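Local atomic coordinates of cycloserine biosynthesis protein DcsG (Streptomyces lavendulae, PDB entry 6JIL), a protein that catalyses the ATP-dependent, magnesium-requiring cyclisation of O-ureido-D-serine to the antibiotic D-cycloserine, as a monomeric ATP-grasp ligase. Residues A[137-142]-A[171-176]; A[133-138]-A[145-150]; A[90-95]-A[267-272]. One frame throughout, in Å; residues are numbered along the deposited sequence.

Contact 1: A[137-142]-A[171-176]; sequences KPTDGC and HVILQP. With ADP (adenosine-5'-diphosphate), chain G.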
loop_
_atom_site.group_PDB
_atom_site.type_symbol
_atom_site.label_atom_id
_atom_site.label_comp_id
_atom_site.label_asym_id
_atom_site.label_seq_id
_atom_site.Cartn_x
_atom_site.Cartn_y
_atom_site.Cartn_z
ATOM N N LYS A 137 -7.168 -1.463 -12.148
ATOM C CA LYS A 137 -5.878 -1.194 -11.537
ATOM C C LYS A 137 -5.070 -2.477 -11.429
ATOM O O LYS A 137 -5.632 -3.560 -11.278
ATOM C CB LYS A 137 -6.069 -0.617 -10.132
ATOM C CG LYS A 137 -6.447 -1.676 -9.108
ATOM C CD LYS A 137 -6.642 -1.117 -7.704
ATOM C CE LYS A 137 -7.961 -0.383 -7.557
ATOM N NZ LYS A 137 -8.238 -0.024 -6.134
ATOM N N PRO A 138 -3.737 -2.366 -11.524
ATOM C CA PRO A 138 -2.851 -3.524 -11.416
ATOM C C PRO A 138 -2.784 -3.901 -9.940
ATOM O O PRO A 138 -2.902 -3.039 -9.074
ATOM C CB PRO A 138 -1.526 -2.983 -11.928
ATOM C CG PRO A 138 -1.564 -1.560 -11.455
ATOM C CD PRO A 138 -2.968 -1.145 -11.817
ATOM N N THR A 139 -2.608 -5.181 -9.644
ATOM C CA THR A 139 -2.527 -5.596 -8.249
ATOM C C THR A 139 -1.180 -5.201 -7.664
ATOM O O THR A 139 -1.027 -5.099 -6.442
ATOM C CB THR A 139 -2.660 -7.100 -8.104
ATOM O OG1 THR A 139 -1.560 -7.729 -8.767
ATOM C CG2 THR A 139 -3.965 -7.574 -8.701
ATOM N N ASP A 140 -0.201 -4.998 -8.543
ATOM C CA ASP A 140 1.140 -4.628 -8.109
ATOM C C ASP A 140 1.540 -3.213 -8.512
ATOM O O ASP A 140 2.358 -3.018 -9.415
ATOM C CB ASP A 140 2.175 -5.646 -8.618
ATOM C CG ASP A 140 2.181 -5.795 -10.136
ATOM O OD1 ASP A 140 3.101 -6.466 -10.651
ATOM O OD2 ASP A 140 1.282 -5.263 -10.821
ATOM N N GLY A 141 0.963 -2.228 -7.822
ATOM C CA GLY A 141 1.272 -0.836 -8.104
ATOM C C GLY A 141 1.150 0.047 -6.876
ATOM O O GLY A 141 0.930 -0.441 -5.768
ATOM N N CYS A 142 1.312 1.350 -7.080
ATOM C CA CYS A 142 1.200 2.344 -6.015
ATOM C C CYS A 142 1.184 3.733 -6.628
ATOM O O CYS A 142 1.394 3.902 -7.834
ATOM C CB CYS A 142 2.376 2.250 -5.028
ATOM S SG CYS A 142 4.005 2.787 -5.664
ATOM N N HIS A 171 -1.366 -8.995 -12.510
ATOM C CA HIS A 171 -2.746 -9.408 -12.290
ATOM C C HIS A 171 -3.506 -8.086 -12.247
ATOM O O HIS A 171 -2.950 -7.066 -11.856
ATOM C CB HIS A 171 -2.907 -10.136 -10.957
ATOM C CG HIS A 171 -2.621 -11.602 -11.026
ATOM N ND1 HIS A 171 -1.358 -12.107 -11.250
ATOM C CD2 HIS A 171 -3.439 -12.675 -10.896
ATOM C CE1 HIS A 171 -1.409 -13.428 -11.252
ATOM N NE2 HIS A 171 -2.659 -13.798 -11.039
ATOM N N VAL A 172 -4.767 -8.092 -12.653
ATOM C CA VAL A 172 -5.561 -6.870 -12.659
ATOM C C VAL A 172 -6.764 -6.994 -11.755
ATOM O O VAL A 172 -7.423 -8.033 -11.716
ATOM C CB VAL A 172 -6.048 -6.530 -14.086
ATOM C CG1 VAL A 172 -6.914 -5.276 -14.069
ATOM C CG2 VAL A 172 -4.848 -6.336 -15.005
ATOM N N ILE A 173 -7.047 -5.930 -11.017
ATOM C CA ILE A 173 -8.188 -5.919 -10.123
ATOM C C ILE A 173 -9.283 -5.016 -10.664
ATOM O O ILE A 173 -9.018 -3.912 -11.128
ATOM C CB ILE A 173 -7.780 -5.458 -8.694
ATOM C CG1 ILE A 173 -7.146 -6.630 -7.945
ATOM C CG2 ILE A 173 -8.989 -4.953 -7.925
ATOM C CD1 ILE A 173 -6.695 -6.291 -6.557
ATOM N N LEU A 174 -10.513 -5.518 -10.626
ATOM C CA LEU A 174 -11.681 -4.771 -11.073
ATOM C C LEU A 174 -12.529 -4.515 -9.836
ATOM O O LEU A 174 -12.828 -5.444 -9.089
ATOM C CB LEU A 174 -12.497 -5.589 -12.083
ATOM C CG LEU A 174 -11.817 -6.023 -13.384
ATOM C CD1 LEU A 174 -12.791 -6.837 -14.229
ATOM C CD2 LEU A 174 -11.348 -4.802 -14.150
ATOM N N GLN A 175 -12.895 -3.260 -9.600
ATOM C CA GLN A 175 -13.729 -2.932 -8.445
ATOM C C GLN A 175 -14.792 -1.921 -8.826
ATOM O O GLN A 175 -14.592 -1.094 -9.712
ATOM C CB GLN A 175 -12.915 -2.304 -7.302
ATOM C CG GLN A 175 -11.681 -3.043 -6.858
ATOM C CD GLN A 175 -10.916 -2.282 -5.786
ATOM O OE1 GLN A 175 -10.643 -1.092 -5.930
ATOM N NE2 GLN A 175 -10.561 -2.969 -4.709
ATOM N N PRO A 176 -15.951 -1.985 -8.165
ATOM C CA PRO A 176 -16.973 -1.001 -8.506
ATOM C C PRO A 176 -16.467 0.316 -7.931
ATOM O O PRO A 176 -15.747 0.315 -6.934
ATOM C CB PRO A 176 -18.200 -1.510 -7.764
ATOM C CG PRO A 176 -17.609 -2.204 -6.569
ATOM C CD PRO A 176 -16.460 -2.963 -7.189
HETATM P PB ADP G . -2.661 2.804 -5.215
HETATM O O1B ADP G . -2.920 4.098 -4.287
HETATM O O2B ADP G . -1.806 1.790 -4.458
HETATM O O3B ADP G . -1.917 3.253 -6.491
HETATM P PA ADP G . -5.385 2.624 -4.882
HETATM O O1A ADP G . -6.235 1.487 -4.535
HETATM O O2A ADP G . -5.039 3.401 -3.539
HETATM O O3A ADP G . -4.053 2.057 -5.638
HETATM O "O5'" ADP G . -6.191 3.554 -5.918
HETATM C "C5'" ADP G . -5.571 4.839 -5.990
HETATM C "C4'" ADP G . -6.659 5.913 -5.856
HETATM O "O4'" ADP G . -7.715 5.670 -6.812
HETATM C "C3'" ADP G . -7.291 5.885 -4.469
HETATM O "O3'" ADP G . -6.599 6.729 -3.556
HETATM C "C2'" ADP G . -8.729 6.335 -4.736
HETATM O "O2'" ADP G . -8.863 7.758 -4.657
HETATM C "C1'" ADP G . -9.015 5.793 -6.155
HETATM N N9 ADP G . -9.724 4.483 -6.107
HETATM C C8 ADP G . -9.199 3.245 -6.386
HETATM N N7 ADP G . -10.117 2.327 -6.299
HETATM C C5 ADP G . -11.289 2.899 -5.957
HETATM C C6 ADP G . -12.640 2.457 -5.931
HETATM N N6 ADP G . -12.948 1.113 -6.085
HETATM N N1 ADP G . -13.616 3.371 -5.771
HETATM C C2 ADP G . -13.349 4.672 -5.644
HETATM N N3 ADP G . -12.100 5.134 -5.670
HETATM C C4 ADP G . -11.054 4.300 -5.822
HETATM O O HOH W 1 0.485 -8.542 -10.662
#
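NZ of Lys-137 is gripped by three acceptors. It donates to OE1 of Gln-175 across the contact at 2.6 Å, and to N7 and O1A of ADP at 3.0 Å each. The bond to Gln-175 comes from above the amide plane, 46° out of it. The lysine chain bends once, where chi3 (76°) turns CE toward OE1 of Gln-175. OE1 of Gln-175 has a second donor, the adenine N6, 3.2 Å away. N6 also donates to O of Pro-176. The amide of Gln-175 is held at its other end too, because NE2 bonds to Thr-108 OG1. The amide oxygen thus adds a further link between lysine and nucleotide. The ammonium probably polarises that oxygen and also offsets phosphate charge.

The frame is an antiparallel pair in the small four-stranded sheet of the ATP-grasp fold. Lys-137 and Ile-173 form a hydrogen-bonded pair: Ile-173 N reaches Lys-137 O at 2.8 Å, and Lys-137 N returns a longer bond to Ile-173 O. Pro-138 faces Val-172 in the next, non-hydrogen-bonded pair. Beyond it, Thr-139 N donates to His-171 O, tilted 33° from the carbonyl plane. A water joins Thr-139 OG1 to His-171 N.

Thr-139 CG2 lies 3.4 Å from Ile-173 CG1, the two side chains crossing at about a right angle. CG of Lys-137 rests beside CB of Ile-173, on the same face of the sheet. On the other face, helix 155-167 packs against Pro-138 and Val-172.

Contact 2: A[133-138]-A[145-150]; sequences EFVVKP and KDVQRY. With ADP (adenosine-5'-diphosphate), chain G.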
loop_
_atom_site.group_PDB
_atom_site.type_symbol
_atom_site.label_atom_id
_atom_site.label_comp_id
_atom_site.label_asym_id
_atom_site.label_seq_id
_atom_site.Cartn_x
_atom_site.Cartn_y
_atom_site.Cartn_z
ATOM N N GLU A 133 -20.078 2.954 -12.172
ATOM C CA GLU A 133 -18.712 3.122 -12.631
ATOM C C GLU A 133 -17.849 2.072 -11.958
ATOM O O GLU A 133 -18.213 1.540 -10.911
ATOM C CB GLU A 133 -18.213 4.534 -12.295
ATOM C CG GLU A 133 -19.021 5.619 -12.989
ATOM C CD GLU A 133 -18.516 7.019 -12.711
ATOM O OE1 GLU A 133 -17.411 7.368 -13.173
ATOM O OE2 GLU A 133 -19.234 7.778 -12.030
ATOM N N PHE A 134 -16.717 1.752 -12.570
ATOM C CA PHE A 134 -15.815 0.760 -11.998
ATOM C C PHE A 134 -14.388 1.238 -12.160
ATOM O O PHE A 134 -14.137 2.203 -12.874
ATOM C CB PHE A 134 -16.011 -0.601 -12.672
ATOM C CG PHE A 134 -15.730 -0.613 -14.156
ATOM C CD1 PHE A 134 -14.575 -1.213 -14.654
ATOM C CD2 PHE A 134 -16.652 -0.085 -15.061
ATOM C CE1 PHE A 134 -14.346 -1.295 -16.032
ATOM C CE2 PHE A 134 -16.431 -0.160 -16.440
ATOM C CZ PHE A 134 -15.277 -0.769 -16.926
ATOM N N VAL A 135 -13.453 0.580 -11.486
ATOM C CA VAL A 135 -12.064 0.982 -11.578
ATOM C C VAL A 135 -11.188 -0.173 -12.007
ATOM O O VAL A 135 -11.426 -1.324 -11.627
ATOM C CB VAL A 135 -11.548 1.512 -10.223
ATOM C CG1 VAL A 135 -10.092 1.969 -10.342
ATOM C CG2 VAL A 135 -12.426 2.652 -9.754
ATOM N N VAL A 136 -10.179 0.145 -12.812
ATOM C CA VAL A 136 -9.220 -0.839 -13.276
ATOM C C VAL A 136 -7.880 -0.470 -12.657
ATOM O O VAL A 136 -7.493 0.696 -12.636
ATOM C CB VAL A 136 -9.066 -0.829 -14.815
ATOM C CG1 VAL A 136 -7.856 -1.692 -15.221
ATOM C CG2 VAL A 136 -10.349 -1.351 -15.473
ATOM N N LYS A 137 -7.168 -1.463 -12.148
ATOM C CA LYS A 137 -5.878 -1.194 -11.537
ATOM C C LYS A 137 -5.070 -2.477 -11.429
ATOM O O LYS A 137 -5.632 -3.560 -11.278
ATOM C CB LYS A 137 -6.069 -0.617 -10.132
ATOM C CG LYS A 137 -6.447 -1.676 -9.108
ATOM C CD LYS A 137 -6.642 -1.117 -7.704
ATOM C CE LYS A 137 -7.961 -0.383 -7.557
ATOM N NZ LYS A 137 -8.238 -0.024 -6.134
ATOM N N PRO A 138 -3.737 -2.366 -11.524
ATOM C CA PRO A 138 -2.851 -3.524 -11.416
ATOM C C PRO A 138 -2.784 -3.901 -9.940
ATOM O O PRO A 138 -2.902 -3.039 -9.074
ATOM C CB PRO A 138 -1.526 -2.983 -11.928
ATOM C CG PRO A 138 -1.564 -1.560 -11.455
ATOM C CD PRO A 138 -2.968 -1.145 -11.817
ATOM N N LYS A 145 -0.556 4.511 -9.931
ATOM C CA LYS A 145 -0.074 3.963 -11.199
ATOM C C LYS A 145 -1.084 3.090 -11.959
ATOM O O LYS A 145 -1.650 2.143 -11.414
ATOM C CB LYS A 145 1.205 3.155 -10.994
ATOM C CG LYS A 145 1.839 2.756 -12.317
ATOM C CD LYS A 145 3.083 1.915 -12.144
ATOM C CE LYS A 145 3.770 1.738 -13.479
ATOM N NZ LYS A 145 3.999 3.077 -14.107
ATOM N N ASP A 146 -1.279 3.419 -13.231
ATOM C CA ASP A 146 -2.196 2.704 -14.122
ATOM C C ASP A 146 -3.573 2.440 -13.530
ATOM O O ASP A 146 -4.199 1.421 -13.827
ATOM C CB ASP A 146 -1.573 1.386 -14.594
ATOM C CG ASP A 146 -0.313 1.602 -15.417
ATOM O OD1 ASP A 146 -0.356 2.394 -16.375
ATOM O OD2 ASP A 146 0.725 0.979 -15.114
ATOM N N VAL A 147 -4.041 3.365 -12.698
ATOM C CA VAL A 147 -5.352 3.243 -12.087
ATOM C C VAL A 147 -6.292 4.152 -12.860
ATOM O O VAL A 147 -5.953 5.306 -13.125
ATOM C CB VAL A 147 -5.335 3.691 -10.621
ATOM C CG1 VAL A 147 -6.732 3.631 -10.054
ATOM C CG2 VAL A 147 -4.392 2.809 -9.819
ATOM N N GLN A 148 -7.463 3.637 -13.228
ATOM C CA GLN A 148 -8.424 4.433 -13.984
ATOM C C GLN A 148 -9.889 4.170 -13.633
ATOM O O GLN A 148 -10.264 3.082 -13.189
ATOM C CB GLN A 148 -8.221 4.231 -15.495
ATOM C CG GLN A 148 -6.835 4.624 -16.001
ATOM C CD GLN A 148 -6.739 4.668 -17.523
ATOM O OE1 GLN A 148 -5.641 4.717 -18.088
ATOM N NE2 GLN A 148 -7.888 4.664 -18.192
ATOM N N ARG A 149 -10.703 5.195 -13.870
ATOM C CA ARG A 149 -12.136 5.185 -13.605
ATOM C C ARG A 149 -12.908 5.087 -14.923
ATOM O O ARG A 149 -12.561 5.747 -15.902
ATOM C CB ARG A 149 -12.491 6.480 -12.869
ATOM C CG ARG A 149 -13.943 6.689 -12.543
ATOM C CD ARG A 149 -14.105 8.027 -11.840
ATOM N NE ARG A 149 -15.473 8.265 -11.396
ATOM C CZ ARG A 149 -15.808 9.191 -10.507
ATOM N NH1 ARG A 149 -14.875 9.965 -9.970
ATOM N NH2 ARG A 149 -17.072 9.330 -10.141
ATOM N N TYR A 150 -13.947 4.260 -14.949
ATOM C CA TYR A 150 -14.756 4.094 -16.159
ATOM C C TYR A 150 -16.254 3.985 -15.893
ATOM O O TYR A 150 -16.677 3.423 -14.880
ATOM C CB TYR A 150 -14.359 2.824 -16.934
ATOM C CG TYR A 150 -12.907 2.712 -17.338
ATOM C CD1 TYR A 150 -11.955 2.170 -16.470
ATOM C CD2 TYR A 150 -12.488 3.129 -18.601
ATOM C CE1 TYR A 150 -10.614 2.047 -16.857
ATOM C CE2 TYR A 150 -11.167 3.013 -18.996
ATOM C CZ TYR A 150 -10.234 2.473 -18.127
ATOM O OH TYR A 150 -8.930 2.363 -18.544
HETATM P PB ADP G . -2.661 2.804 -5.215
HETATM O O1B ADP G . -2.920 4.098 -4.287
HETATM O O2B ADP G . -1.806 1.790 -4.458
HETATM O O3B ADP G . -1.917 3.253 -6.491
HETATM P PA ADP G . -5.385 2.624 -4.882
HETATM O O1A ADP G . -6.235 1.487 -4.535
HETATM O O2A ADP G . -5.039 3.401 -3.539
HETATM O O3A ADP G . -4.053 2.057 -5.638
HETATM O "O5'" ADP G . -6.191 3.554 -5.918
HETATM C "C5'" ADP G . -5.571 4.839 -5.990
HETATM C "C4'" ADP G . -6.659 5.913 -5.856
HETATM O "O4'" ADP G . -7.715 5.670 -6.812
HETATM C "C3'" ADP G . -7.291 5.885 -4.469
HETATM O "O3'" ADP G . -6.599 6.729 -3.556
HETATM C "C2'" ADP G . -8.729 6.335 -4.736
HETATM O "O2'" ADP G . -8.863 7.758 -4.657
HETATM C "C1'" ADP G . -9.015 5.793 -6.155
HETATM N N9 ADP G . -9.724 4.483 -6.107
HETATM C C8 ADP G . -9.199 3.245 -6.386
HETATM N N7 ADP G . -10.117 2.327 -6.299
HETATM C C5 ADP G . -11.289 2.899 -5.957
HETATM C C6 ADP G . -12.640 2.457 -5.931
HETATM N N6 ADP G . -12.948 1.113 -6.085
HETATM N N1 ADP G . -13.616 3.371 -5.771
HETATM C C2 ADP G . -13.349 4.672 -5.644
HETATM N N3 ADP G . -12.100 5.134 -5.670
HETATM C C4 ADP G . -11.054 4.300 -5.822
#
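Strands 133-138 and 148-150 run antiparallel at 152°, with four backbone bonds in two hydrogen-bonded pairs, Phe-134 with Tyr-150 and Val-136 with Gln-148. The two strands form a beta hairpin, and 148-151 is the outermost strand of its sheet within the chain.

One face carries Phe-134, Val-136 and Tyr-150. CB of Tyr-150 sits over the Phe-134 ring in a CH-pi contact, 3.6 Å above its plane and toward the rim. The two rings are nearly parallel, with centroids 5.6 Å apart, but are offset so that little of one ring lies over the other. Val-136 CG2 meets CE1 of Tyr-150 obliquely at 3.7 Å. Helices 155-167 and 117-127 pack on this face, and His-161 of helix 155-167 bonds to the Tyr-150 hydroxyl.

The other face belongs to the nucleotide. Val-135 turns CG1 to Val-147 CG1, 3.8 Å away, and CG2 to the adenine, 3.8 Å from C6. Val-147 CG2 touches CB of Lys-137.

At the open end of the hairpin, NE and NH2 of Arg-149 each take one oxygen of Glu-133. NE meets OE1 at 2.8 Å, and NH2 meets OE2 at 3.3 Å. Both carboxylate oxygens are approached from above their plane. CG of Arg-149 is anti to the backbone N (chi1 178°), and the chain stays extended to NE. Arg-149 NH2 also forms a salt bridge with Asp-182. The guanidinium, shared between Glu-133 and Asp-182, would be expected to help keep both carboxylates ionised.

Contact 3: A[90-95]-A[267-272]; sequences LDKRYL and VLEMEL. With MG (magnesium ion), chain I; MG (magnesium ion), chain H; ADP (adenosine-5'-diphosphate), chain G.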
loop_
_atom_site.group_PDB
_atom_site.type_symbol
_atom_site.label_atom_id
_atom_site.label_comp_id
_atom_site.label_asym_id
_atom_site.label_seq_id
_atom_site.Cartn_x
_atom_site.Cartn_y
_atom_site.Cartn_z
ATOM N N LEU A 90 3.017 -6.618 -1.559
ATOM C CA LEU A 90 3.171 -5.903 -2.825
ATOM C C LEU A 90 2.226 -6.367 -3.922
ATOM O O LEU A 90 2.491 -6.152 -5.104
ATOM C CB LEU A 90 4.611 -6.005 -3.327
ATOM C CG LEU A 90 5.592 -5.017 -2.699
ATOM C CD1 LEU A 90 5.603 -5.209 -1.213
ATOM C CD2 LEU A 90 6.983 -5.217 -3.283
ATOM N N ASP A 91 1.125 -7.001 -3.534
ATOM C CA ASP A 91 0.135 -7.483 -4.497
ATOM C C ASP A 91 -1.253 -7.366 -3.884
ATOM O O ASP A 91 -1.584 -8.082 -2.940
ATOM C CB ASP A 91 0.431 -8.933 -4.884
ATOM C CG ASP A 91 -0.539 -9.477 -5.924
ATOM O OD1 ASP A 91 -0.187 -10.477 -6.589
ATOM O OD2 ASP A 91 -1.652 -8.927 -6.073
ATOM N N LYS A 92 -2.060 -6.461 -4.430
ATOM C CA LYS A 92 -3.400 -6.210 -3.917
ATOM C C LYS A 92 -4.314 -7.424 -3.821
ATOM O O LYS A 92 -5.458 -7.312 -3.380
ATOM C CB LYS A 92 -4.071 -5.101 -4.726
ATOM C CG LYS A 92 -3.550 -3.705 -4.380
ATOM C CD LYS A 92 -4.210 -2.637 -5.246
ATOM C CE LYS A 92 -3.843 -1.233 -4.784
ATOM N NZ LYS A 92 -2.370 -1.020 -4.778
ATOM N N ARG A 93 -3.814 -8.584 -4.228
ATOM C CA ARG A 93 -4.601 -9.800 -4.122
ATOM C C ARG A 93 -4.789 -10.132 -2.637
ATOM O O ARG A 93 -5.566 -11.020 -2.285
ATOM C CB ARG A 93 -3.907 -10.950 -4.852
ATOM C CG ARG A 93 -4.082 -10.874 -6.358
ATOM C CD ARG A 93 -2.938 -11.527 -7.087
ATOM N NE ARG A 93 -2.809 -12.941 -6.767
ATOM C CZ ARG A 93 -1.722 -13.657 -7.030
ATOM N NH1 ARG A 93 -0.681 -13.076 -7.615
ATOM N NH2 ARG A 93 -1.673 -14.943 -6.703
ATOM N N TYR A 94 -4.092 -9.406 -1.767
ATOM C CA TYR A 94 -4.234 -9.636 -0.334
ATOM C C TYR A 94 -5.650 -9.250 0.116
ATOM O O TYR A 94 -6.093 -9.634 1.199
ATOM C CB TYR A 94 -3.165 -8.848 0.459
ATOM C CG TYR A 94 -3.177 -7.348 0.224
ATOM C CD1 TYR A 94 -4.276 -6.569 0.599
ATOM C CD2 TYR A 94 -2.123 -6.719 -0.433
ATOM C CE1 TYR A 94 -4.327 -5.210 0.312
ATOM C CE2 TYR A 94 -2.165 -5.355 -0.726
ATOM C CZ TYR A 94 -3.271 -4.609 -0.357
ATOM O OH TYR A 94 -3.354 -3.279 -0.696
ATOM N N LEU A 95 -6.367 -8.495 -0.712
ATOM C CA LEU A 95 -7.734 -8.093 -0.362
ATOM C C LEU A 95 -8.673 -9.294 -0.231
ATOM O O LEU A 95 -9.672 -9.223 0.480
ATOM C CB LEU A 95 -8.309 -7.120 -1.399
ATOM C CG LEU A 95 -7.729 -5.704 -1.454
ATOM C CD1 LEU A 95 -8.316 -4.990 -2.645
ATOM C CD2 LEU A 95 -8.032 -4.941 -0.166
ATOM N N VAL A 267 -11.889 -1.566 3.656
ATOM C CA VAL A 267 -10.532 -1.411 3.180
ATOM C C VAL A 267 -10.472 -1.156 1.679
ATOM O O VAL A 267 -11.125 -1.844 0.898
ATOM C CB VAL A 267 -9.700 -2.663 3.508
ATOM C CG1 VAL A 267 -8.283 -2.504 2.982
ATOM C CG2 VAL A 267 -9.693 -2.897 5.013
ATOM N N LEU A 268 -9.694 -0.144 1.296
ATOM C CA LEU A 268 -9.484 0.229 -0.099
ATOM C C LEU A 268 -8.211 -0.515 -0.462
ATOM O O LEU A 268 -8.172 -1.295 -1.406
ATOM C CB LEU A 268 -9.225 1.732 -0.210
ATOM C CG LEU A 268 -9.215 2.466 -1.559
ATOM C CD1 LEU A 268 -8.396 3.743 -1.391
ATOM C CD2 LEU A 268 -8.639 1.621 -2.660
ATOM N N GLU A 269 -7.159 -0.238 0.302
ATOM C CA GLU A 269 -5.871 -0.881 0.122
ATOM C C GLU A 269 -5.129 -0.803 1.450
ATOM O O GLU A 269 -5.501 -0.035 2.340
ATOM C CB GLU A 269 -5.054 -0.208 -0.986
ATOM C CG GLU A 269 -4.414 1.117 -0.611
ATOM C CD GLU A 269 -3.143 1.372 -1.401
ATOM O OE1 GLU A 269 -2.290 0.463 -1.440
ATOM O OE2 GLU A 269 -2.992 2.471 -1.972
HETATM N N MSE A 270 -4.081 -1.604 1.575
HETATM C CA MSE A 270 -3.293 -1.663 2.796
HETATM C C MSE A 270 -1.822 -1.804 2.429
HETATM O O MSE A 270 -1.475 -2.589 1.552
HETATM C CB MSE A 270 -3.763 -2.857 3.629
HETATM C CG MSE A 270 -2.817 -3.312 4.710
HETATM SE SE MSE A 270 -3.505 -4.885 5.633
HETATM C CE MSE A 270 -3.683 -4.125 7.391
ATOM N N GLU A 271 -0.961 -1.032 3.088
ATOM C CA GLU A 271 0.478 -1.078 2.816
ATOM C C GLU A 271 1.296 -1.469 4.040
ATOM O O GLU A 271 1.354 -0.739 5.036
ATOM C CB GLU A 271 0.947 0.271 2.259
ATOM C CG GLU A 271 0.555 0.469 0.801
ATOM C CD GLU A 271 0.803 1.876 0.310
ATOM O OE1 GLU A 271 1.895 2.423 0.559
ATOM O OE2 GLU A 271 -0.097 2.437 -0.333
ATOM N N LEU A 272 1.950 -2.620 3.944
ATOM C CA LEU A 272 2.739 -3.148 5.045
ATOM C C LEU A 272 4.227 -3.256 4.767
ATOM O O LEU A 272 5.026 -3.415 5.694
ATOM C CB LEU A 272 2.199 -4.524 5.415
ATOM C CG LEU A 272 0.676 -4.543 5.520
ATOM C CD1 LEU A 272 0.209 -5.941 5.840
ATOM C CD2 LEU A 272 0.223 -3.551 6.587
HETATM MG MG MG I . -0.817 1.992 -2.384
HETATM MG MG MG H . -3.800 4.558 -2.146
HETATM P PB ADP G . -2.661 2.804 -5.215
HETATM O O1B ADP G . -2.920 4.098 -4.287
HETATM O O2B ADP G . -1.806 1.790 -4.458
HETATM O O3B ADP G . -1.917 3.253 -6.491
HETATM P PA ADP G . -5.385 2.624 -4.882
HETATM O O1A ADP G . -6.235 1.487 -4.535
HETATM O O2A ADP G . -5.039 3.401 -3.539
HETATM O O3A ADP G . -4.053 2.057 -5.638
HETATM O "O5'" ADP G . -6.191 3.554 -5.918
HETATM C "C5'" ADP G . -5.571 4.839 -5.990
HETATM C "C4'" ADP G . -6.659 5.913 -5.856
HETATM O "O4'" ADP G . -7.715 5.670 -6.812
HETATM C "C3'" ADP G . -7.291 5.885 -4.469
HETATM O "O3'" ADP G . -6.599 6.729 -3.556
HETATM C "C2'" ADP G . -8.729 6.335 -4.736
HETATM O "O2'" ADP G . -8.863 7.758 -4.657
HETATM C "C1'" ADP G . -9.015 5.793 -6.155
HETATM N N9 ADP G . -9.724 4.483 -6.107
HETATM C C8 ADP G . -9.199 3.245 -6.386
HETATM N N7 ADP G . -10.117 2.327 -6.299
HETATM C C5 ADP G . -11.289 2.899 -5.957
HETATM C C6 ADP G . -12.640 2.457 -5.931
HETATM N N6 ADP G . -12.948 1.113 -6.085
HETATM N N1 ADP G . -13.616 3.371 -5.771
HETATM C C2 ADP G . -13.349 4.672 -5.644
HETATM N N3 ADP G . -12.100 5.134 -5.670
HETATM C C4 ADP G . -11.054 4.300 -5.822
HETATM O O HOH W 2 -1.392 -2.011 -1.850
HETATM O O HOH W 3 -3.988 6.648 -3.376
HETATM O O HOH W 4 -4.953 4.766 -0.139
HETATM O O HOH W 5 0.523 0.377 -3.317
#
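Lys-92 and Glu-269 approach each other at the phosphate end of the ATP-grasp nucleotide site, where residues 90-95 lead into a helix and meet residues 267-272, the end of a strand.

Glu-269 holds one magnesium ion with both carboxylate oxygens, and its OE2 also bridges to the second ion at 2.2 Å. Glu-271 adds OE2 to the first ion. ADP supplies O2B to the first ion, and O1B and O2A to the second. OE1 of Glu-271 forms a salt bridge with Arg-254; both residues are inferred to be catalytic.

Among the hydrogen bonds, NZ of Lys-92 donates to ADP O2B at 2.9 Å. The end of the chain turns at chi4 (57°), which places NZ near the beta phosphate. NZ lies 3.7 Å from Glu-269 OE1, and a water takes a bond from NZ and probably donates to that OE1. The same water lies 2.6 Å from the Tyr-94 hydroxyl. The backbone N of Met-270, a selenomethionine, donates to Tyr-94 OH in an almost straight bond of 2.9 Å. The lysine, the tyrosine and the metal ligand are therefore joined through one water.

Apolar contacts complete the interface. Leu-268 places CD1 near C3' of ADP. CE1 of Tyr-94 touches CB of Met-270, whose side chain also packs on helix 227-244. Next to this pair, CD2 of Leu-95 meets CG1 of Val-267 at 4.0 Å.

Contacts 1 and 2 share strand 133-138 and lie in one antiparallel sheet, with contact 1 on the inner side toward strand 172-176. Contacts 1 and 3 are buried. Contact 2, at the sheet's outermost strand, is only partly so. Contact 3 lies nearest the centre of the chain and joins parts far apart in sequence. Contacts 1 and 2 hold the nucleotide mainly by its base and alpha phosphate, whereas contact 3 holds both phosphates through magnesium and the beta phosphate also through Lys-92. Backbone pairing frames the first two; metal and water bridges mark the third. Thr-139 O and Lys-92 N, probably hydrogen-bonded, join contact 1 to contact 3.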